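Local coordinates for protein mandelate racemase/muconate lactonizing enzyme (Jannaschia sp., PDB 4J3Z) that probably catalyses a metal-assisted reaction that begins by taking a proton from beside a substrate carboxylate, as related enzymes of the enolase superfamily do, at residues Val58-His62 with Arg77-Ser81; Pro68-Met74 with Cys102-Leu106; Val322-Val326 with Ala359-Leu365. All blocks are in the same frame, centred on the assembly; numbering follows the deposited sequence.

Contact 1: residues Val58-His62 with Arg77-Ser81; sequences VFTRH and RAHSS
His62 meets Arg77, Ala78 and Ser81 in turn, and its imidazole lies between the two segments, of which the CA atoms of His62 and Arg77 come nearest, 6.3 Å apart. The side chain can be followed outward. Its CB rests against CB and CD of Arg77, both at 4.0 Å, as the two side chains slide past each other in opposite directions. With CG beside the backbone N (chi1 -42°), the ring is carried across to helix 71-80. There His62 ND1 comes 3.8 Å from Arg77 CB, and Ala78 CA lies over the ring face, 4.3 Å from the centroid and 13° off the normal, a CH-pi contact. Arg61 CB, from the preceding residue, covers the opposite face over its centre, so a carbon lies against each face of the imidazole, which limits its rotation. At the tip, CE1 of His62 approaches Ser81 CB at 3.4 Å, while NE2 has Ser81 OG at the ring edge at 3.0 Å; that hydroxyl is hydrogen-bonded to Gly45 O of the second subunit. The backbone of His62 is met as well: Arg77 NH1 gives its carbonyl O a short but bent, weak hydrogen bond (2.6 Å, 126° at the hydrogen), while Arg77 NH2 forms a salt bridge with Glu66. Val58 CG1 reaches Ala78 CB at 4.4 Å, a loose apolar touch. The arrangement is helix-to-helix packing in the N-terminal capping domain of the enolase superfamily. Val58 packs on Val91, and Ala78 on Phe92 and Phe95, of helix 89-109, while Phe59 turns from helix 48-62 to Leu4 and Leu7 of strand 4-12.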
# COMPACT_ATOMS: atom_id res chain seq x y z
N VAL D 58 -28.43 -18.52 26.22
CA VAL D 58 -28.00 -17.11 26.09
C VAL D 58 -28.83 -16.17 26.98
O VAL D 58 -28.28 -15.29 27.66
CB VAL D 58 -28.03 -16.64 24.60
CG1 VAL D 58 -27.84 -15.13 24.47
CG2 VAL D 58 -26.98 -17.37 23.77
N PHE D 59 -30.14 -16.37 26.98
CA PHE D 59 -31.07 -15.58 27.79
C PHE D 59 -30.81 -15.77 29.28
O PHE D 59 -30.61 -14.79 30.02
CB PHE D 59 -32.51 -15.96 27.41
CG PHE D 59 -33.56 -15.35 28.30
CD1 PHE D 59 -33.97 -14.03 28.12
CD2 PHE D 59 -34.16 -16.11 29.31
CE1 PHE D 59 -34.95 -13.47 28.94
CE2 PHE D 59 -35.13 -15.56 30.13
CZ PHE D 59 -35.53 -14.24 29.94
N THR D 60 -30.79 -17.03 29.73
CA THR D 60 -30.61 -17.37 31.14
C THR D 60 -29.25 -16.89 31.68
O THR D 60 -29.15 -16.34 32.78
CB THR D 60 -30.77 -18.89 31.36
OG1 THR D 60 -32.09 -19.29 30.93
CG2 THR D 60 -30.58 -19.28 32.84
N ARG D 61 -28.21 -17.08 30.87
CA ARG D 61 -26.84 -16.82 31.31
C ARG D 61 -26.42 -15.34 31.32
O ARG D 61 -25.50 -14.99 32.04
CB ARG D 61 -25.87 -17.65 30.47
CG ARG D 61 -24.52 -17.89 31.12
CD ARG D 61 -23.62 -18.69 30.21
NE ARG D 61 -24.16 -20.02 29.92
CZ ARG D 61 -24.07 -21.07 30.73
NH1 ARG D 61 -23.46 -20.96 31.91
NH2 ARG D 61 -24.59 -22.23 30.37
N HIS D 62 -27.09 -14.50 30.53
CA HIS D 62 -26.70 -13.08 30.39
C HIS D 62 -27.83 -12.05 30.51
O HIS D 62 -27.55 -10.85 30.63
CB HIS D 62 -26.04 -12.81 29.03
CG HIS D 62 -25.08 -13.86 28.58
ND1 HIS D 62 -23.81 -13.98 29.11
CD2 HIS D 62 -25.17 -14.79 27.61
CE1 HIS D 62 -23.18 -14.97 28.51
NE2 HIS D 62 -23.98 -15.47 27.58
N ARG D 77 -21.68 -8.98 27.01
CA ARG D 77 -21.80 -10.29 27.69
C ARG D 77 -22.00 -11.43 26.67
O ARG D 77 -21.31 -12.45 26.72
CB ARG D 77 -22.96 -10.29 28.68
CG ARG D 77 -22.70 -9.72 30.07
CD ARG D 77 -23.82 -10.13 31.03
NE ARG D 77 -24.02 -9.17 32.13
CZ ARG D 77 -25.13 -9.03 32.85
NH1 ARG D 77 -26.19 -9.79 32.63
NH2 ARG D 77 -25.18 -8.11 33.80
N ALA D 78 -22.95 -11.24 25.74
CA ALA D 78 -23.31 -12.30 24.81
C ALA D 78 -22.26 -12.54 23.74
O ALA D 78 -22.14 -13.65 23.23
CB ALA D 78 -24.68 -12.03 24.20
N HIS D 79 -21.51 -11.48 23.41
CA HIS D 79 -20.36 -11.55 22.49
C HIS D 79 -19.19 -12.24 23.18
O HIS D 79 -18.52 -13.08 22.59
CB HIS D 79 -19.97 -10.13 22.07
CG HIS D 79 -18.81 -10.05 21.12
ND1 HIS D 79 -18.91 -10.37 19.78
CD2 HIS D 79 -17.53 -9.62 21.30
CE1 HIS D 79 -17.75 -10.17 19.19
NE2 HIS D 79 -16.89 -9.71 20.09
N SER D 80 -18.96 -11.88 24.44
CA SER D 80 -17.84 -12.39 25.22
C SER D 80 -18.10 -13.74 25.91
O SER D 80 -17.19 -14.31 26.51
CB SER D 80 -17.43 -11.35 26.26
OG SER D 80 -17.26 -10.07 25.68
N SER D 81 -19.32 -14.25 25.81
CA SER D 81 -19.71 -15.50 26.50
C SER D 81 -18.69 -16.63 26.35
O SER D 81 -18.11 -16.82 25.28
CB SER D 81 -21.08 -15.99 26.01
OG SER D 81 -21.53 -17.07 26.81

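Contact 2: residues Pro68-Met74 with Cys102-Leu106; sequences PANIELM and CWDIL
The backbone of Pro68 and Ala69 runs close to helix 89-109, with CA-CA distances of 5.3 Å from Pro68 to Cys102 and 6.8 Å from Ala69 to Leu106, and no hydrogen bond spans the gap. The side chains supply the evidence for tight apolar packing. Leu106 sends CD2 into the corner between the two residues, 3.6 Å from Pro68 CG and 3.5 Å from the backbone N of Ala69. The other branch, CD1, lies against Ala69 CA and CB and also touches Ile71 CD1. On the previous turn of the helix, Cys102 SG lies 4.2 Å from Pro68 CB. Met74 also reaches this sulfur: its chain runs extended to SD, then bends (chi3 -70°) and brings CE to 3.9 Å from Cys102 SG. The contact lies in the helical part of the capping domain, where Leu4 of strand 4-12 touches Pro68, Met74, Cys102 and Ile105 and so joins both segments to the antiparallel sheet. Between the Pro68-Ala69 pair and helix 71-80 the chain makes an inverse gamma turn centred on Asn70, with a weak bond from Ile71 N to Ala69 O, and after this turn Ile71 faces Trp103. The two side chains cross at about a right angle. Ile71 CD1 stands over the indole face, 4.1 Å from the centroid of the five-membered ring and 22° off its normal, in a CH-pi contact; CG1 meets the benzo part at CZ2, 3.7 Å away. Both residues also touch Trp291 of helix 290-302, and the Trp103 and Trp291 rings meet with their planes about 25° apart.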
# COMPACT_ATOMS: atom_id res chain seq x y z
N PRO D 68 -33.86 -3.97 30.45
CA PRO D 68 -33.80 -4.22 29.01
C PRO D 68 -33.16 -3.09 28.20
O PRO D 68 -32.75 -3.31 27.05
CB PRO D 68 -35.28 -4.39 28.62
CG PRO D 68 -36.03 -3.65 29.68
CD PRO D 68 -35.25 -3.85 30.94
N ALA D 69 -33.07 -1.90 28.80
CA ALA D 69 -32.37 -0.77 28.19
C ALA D 69 -30.84 -0.87 28.30
O ALA D 69 -30.13 -0.04 27.74
CB ALA D 69 -32.87 0.55 28.77
N ASN D 70 -30.34 -1.88 29.00
CA ASN D 70 -28.89 -2.14 29.04
C ASN D 70 -28.46 -2.96 27.82
O ASN D 70 -27.93 -4.07 27.96
CB ASN D 70 -28.48 -2.83 30.35
CG ASN D 70 -28.57 -1.90 31.55
OD1 ASN D 70 -28.23 -0.73 31.48
ND2 ASN D 70 -29.06 -2.43 32.67
N ILE D 71 -28.70 -2.40 26.63
CA ILE D 71 -28.40 -3.08 25.38
C ILE D 71 -26.91 -3.39 25.26
O ILE D 71 -26.52 -4.55 25.10
CB ILE D 71 -28.86 -2.30 24.11
CG1 ILE D 71 -30.29 -1.76 24.26
CG2 ILE D 71 -28.74 -3.18 22.86
CD1 ILE D 71 -31.38 -2.80 24.18
N GLU D 72 -26.08 -2.35 25.36
CA GLU D 72 -24.62 -2.50 25.27
C GLU D 72 -24.10 -3.58 26.21
O GLU D 72 -23.33 -4.44 25.80
CB GLU D 72 -23.90 -1.18 25.56
CG GLU D 72 -24.26 -0.03 24.63
CD GLU D 72 -23.36 0.08 23.41
OE1 GLU D 72 -22.33 -0.64 23.33
OE2 GLU D 72 -23.67 0.92 22.54
N LEU D 73 -24.56 -3.53 27.47
CA LEU D 73 -24.16 -4.50 28.49
C LEU D 73 -24.41 -5.96 28.11
O LEU D 73 -23.49 -6.78 28.15
CB LEU D 73 -24.79 -4.17 29.87
CG LEU D 73 -24.12 -4.86 31.07
CD1 LEU D 73 -22.60 -4.73 31.02
CD2 LEU D 73 -24.68 -4.37 32.40
N MET D 74 -25.64 -6.29 27.74
CA MET D 74 -25.97 -7.67 27.38
C MET D 74 -25.28 -8.12 26.09
O MET D 74 -24.78 -9.24 26.01
CB MET D 74 -27.48 -7.85 27.30
CG MET D 74 -28.15 -7.72 28.66
SD MET D 74 -29.94 -7.90 28.56
CE MET D 74 -30.44 -6.40 27.71
N CYS D 102 -36.17 -6.93 23.52
CA CYS D 102 -35.90 -5.82 24.43
C CYS D 102 -36.42 -4.50 23.87
O CYS D 102 -37.26 -3.86 24.50
CB CYS D 102 -34.41 -5.72 24.76
SG CYS D 102 -33.79 -7.07 25.79
N TRP D 103 -35.95 -4.10 22.68
CA TRP D 103 -36.42 -2.88 22.01
C TRP D 103 -37.95 -2.81 21.90
O TRP D 103 -38.53 -1.72 21.93
CB TRP D 103 -35.79 -2.75 20.62
CG TRP D 103 -34.34 -2.37 20.62
CD1 TRP D 103 -33.28 -3.16 20.26
CD2 TRP D 103 -33.79 -1.10 20.99
NE1 TRP D 103 -32.10 -2.46 20.39
CE2 TRP D 103 -32.39 -1.19 20.84
CE3 TRP D 103 -34.35 0.10 21.45
CZ2 TRP D 103 -31.54 -0.13 21.13
CZ3 TRP D 103 -33.49 1.17 21.73
CH2 TRP D 103 -32.11 1.04 21.57
N ASP D 104 -38.59 -3.97 21.75
CA ASP D 104 -40.06 -4.06 21.77
C ASP D 104 -40.62 -3.71 23.15
O ASP D 104 -41.59 -2.95 23.25
CB ASP D 104 -40.53 -5.45 21.31
CG ASP D 104 -41.97 -5.45 20.80
OD1 ASP D 104 -42.43 -4.41 20.27
OD2 ASP D 104 -42.64 -6.51 20.94
N ILE D 105 -40.00 -4.23 24.21
CA ILE D 105 -40.40 -3.90 25.59
C ILE D 105 -40.09 -2.44 25.94
O ILE D 105 -40.84 -1.81 26.68
CB ILE D 105 -39.73 -4.82 26.64
CG1 ILE D 105 -40.27 -6.25 26.53
CG2 ILE D 105 -39.92 -4.27 28.05
CD1 ILE D 105 -39.40 -7.29 27.19
N LEU D 106 -38.99 -1.91 25.41
CA LEU D 106 -38.63 -0.51 25.64
C LEU D 106 -39.64 0.43 24.97
O LEU D 106 -40.04 1.44 25.55
CB LEU D 106 -37.21 -0.22 25.14
CG LEU D 106 -36.03 -1.00 25.74
CD1 LEU D 106 -34.70 -0.43 25.23
CD2 LEU D 106 -36.06 -1.00 27.27

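Contact 3: residues Val322-Val326 with Ala359-Leu365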
# COMPACT_ATOMS: atom_id res chain seq x y z
N VAL D 322 -37.69 -2.67 9.45
CA VAL D 322 -38.42 -1.49 9.00
C VAL D 322 -38.09 -0.33 9.91
O VAL D 322 -37.79 0.76 9.43
CB VAL D 322 -39.95 -1.75 8.91
CG1 VAL D 322 -40.75 -0.46 9.01
CG2 VAL D 322 -40.27 -2.50 7.62
N HIS D 323 -38.08 -0.59 11.21
CA HIS D 323 -37.78 0.42 12.22
C HIS D 323 -36.35 0.93 12.15
O HIS D 323 -36.11 2.13 12.25
CB HIS D 323 -38.09 -0.11 13.61
CG HIS D 323 -39.55 -0.11 13.94
ND1 HIS D 323 -40.17 0.97 14.53
CD2 HIS D 323 -40.51 -1.04 13.77
CE1 HIS D 323 -41.45 0.70 14.71
NE2 HIS D 323 -41.68 -0.52 14.26
N LEU D 324 -35.39 0.02 12.00
CA LEU D 324 -34.00 0.42 11.76
C LEU D 324 -33.90 1.22 10.46
O LEU D 324 -33.11 2.17 10.37
CB LEU D 324 -33.07 -0.79 11.73
CG LEU D 324 -31.66 -0.66 11.16
CD1 LEU D 324 -30.83 0.36 11.92
CD2 LEU D 324 -30.94 -2.01 11.14
N GLY D 325 -34.69 0.82 9.47
CA GLY D 325 -34.70 1.47 8.17
C GLY D 325 -35.24 2.89 8.22
O GLY D 325 -34.81 3.75 7.45
N VAL D 326 -36.17 3.13 9.14
CA VAL D 326 -36.76 4.46 9.30
C VAL D 326 -35.71 5.47 9.73
O VAL D 326 -35.75 6.64 9.33
CB VAL D 326 -37.92 4.44 10.31
CG1 VAL D 326 -38.44 5.85 10.56
CG2 VAL D 326 -39.05 3.55 9.82
N ALA D 359 -43.33 4.62 7.89
CA ALA D 359 -42.90 4.51 9.28
C ALA D 359 -44.08 4.18 10.20
O ALA D 359 -45.05 4.93 10.24
CB ALA D 359 -42.21 5.79 9.72
N PRO D 360 -44.00 3.04 10.92
CA PRO D 360 -45.09 2.58 11.81
C PRO D 360 -45.41 3.56 12.96
O PRO D 360 -44.60 4.44 13.29
CB PRO D 360 -44.57 1.24 12.35
CG PRO D 360 -43.54 0.80 11.36
CD PRO D 360 -42.90 2.07 10.87
N ASP D 361 -46.59 3.38 13.55
CA ASP D 361 -47.21 4.35 14.44
C ASP D 361 -47.34 3.89 15.89
O ASP D 361 -47.62 4.70 16.79
CB ASP D 361 -48.62 4.66 13.93
CG ASP D 361 -48.73 6.02 13.27
OD1 ASP D 361 -47.81 6.85 13.44
OD2 ASP D 361 -49.75 6.25 12.58
N ALA D 362 -47.18 2.59 16.11
CA ALA D 362 -47.49 1.98 17.39
C ALA D 362 -46.24 1.86 18.27
O ALA D 362 -45.12 1.86 17.74
CB ALA D 362 -48.13 0.62 17.18
N PRO D 363 -46.43 1.76 19.60
CA PRO D 363 -45.28 1.60 20.50
C PRO D 363 -44.59 0.26 20.26
O PRO D 363 -45.22 -0.69 19.79
CB PRO D 363 -45.92 1.63 21.89
CG PRO D 363 -47.25 2.27 21.70
CD PRO D 363 -47.70 1.81 20.35
N GLY D 364 -43.30 0.19 20.60
CA GLY D 364 -42.52 -1.03 20.38
C GLY D 364 -42.40 -1.28 18.89
O GLY D 364 -42.29 -0.34 18.11
N LEU D 365 -42.44 -2.54 18.50
CA LEU D 365 -42.33 -2.89 17.09
C LEU D 365 -43.69 -2.81 16.41
O LEU D 365 -43.78 -2.88 15.18
CB LEU D 365 -41.67 -4.27 16.91
CG LEU D 365 -40.24 -4.39 17.41
CD1 LEU D 365 -39.75 -5.83 17.40
CD2 LEU D 365 -39.30 -3.49 16.61
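The contact belongs to the barrel domain of the enolase fold, where helix 315-327 is covered by the irregular loop that leaves strand 356-358. Pro360 fits against the helix between two of its residues: CD lies 3.8 Å from Val322 CG1, and CG lies 3.7 Å from NE2 of His323, with the pyrrolidine CD over one face of the imidazole and offset toward its rim. One turn further on, Val326 straddles Ala359, both its methyls, CG1 and CG2, being 3.9 Å from Ala359 CB. His323 bridges the two ends of the loop. Its CG is turned to the side of the backbone N (chi1 -78°), which leads the ring across to where the chain comes back at Gly364 and Leu365. NE2 donates a rather long hydrogen bond to Leu365 O (3.3 Å, 144° at the hydrogen), approaching from above the carbonyl plane, 52° out of it. The other ring nitrogen, ND1, is hydrogen-bonded to the backbone N of Trp115, consistent with a proton carried on NE2, and the Trp115 ring meets the imidazole. Both nitrogens of this buried ring are therefore satisfied and its rotation is fixed. Replacing His323 with alanine would probably leave Leu365 O and Trp115 N without these partners and open a gap beside the Pro360 ring. Next to the bond, His323 CD2 lies 3.9 Å from Leu365 CD2.

From the N terminus, helix 48-62 is the first element engaged. Contact 1 closes the short loop that brings residues 77-81 back to its end, and contact 2 opens inside that loop, at 68-74, and closes beyond it, at 102-106, so the two cross. They share helix 71-80 and touch where Met74 CG lies 3.8 Å from His62 O; together they bind the three helices of the capping domain. Contact 3 follows in series, closing a 32-residue excursion of the barrel domain. Its loop meets contact 2 through Asp104 OD1 and Leu365 N, a probable hydrogen bond joining the two domains, whereas contact 1 stays about 15 Å from contact 3 between nearest atoms.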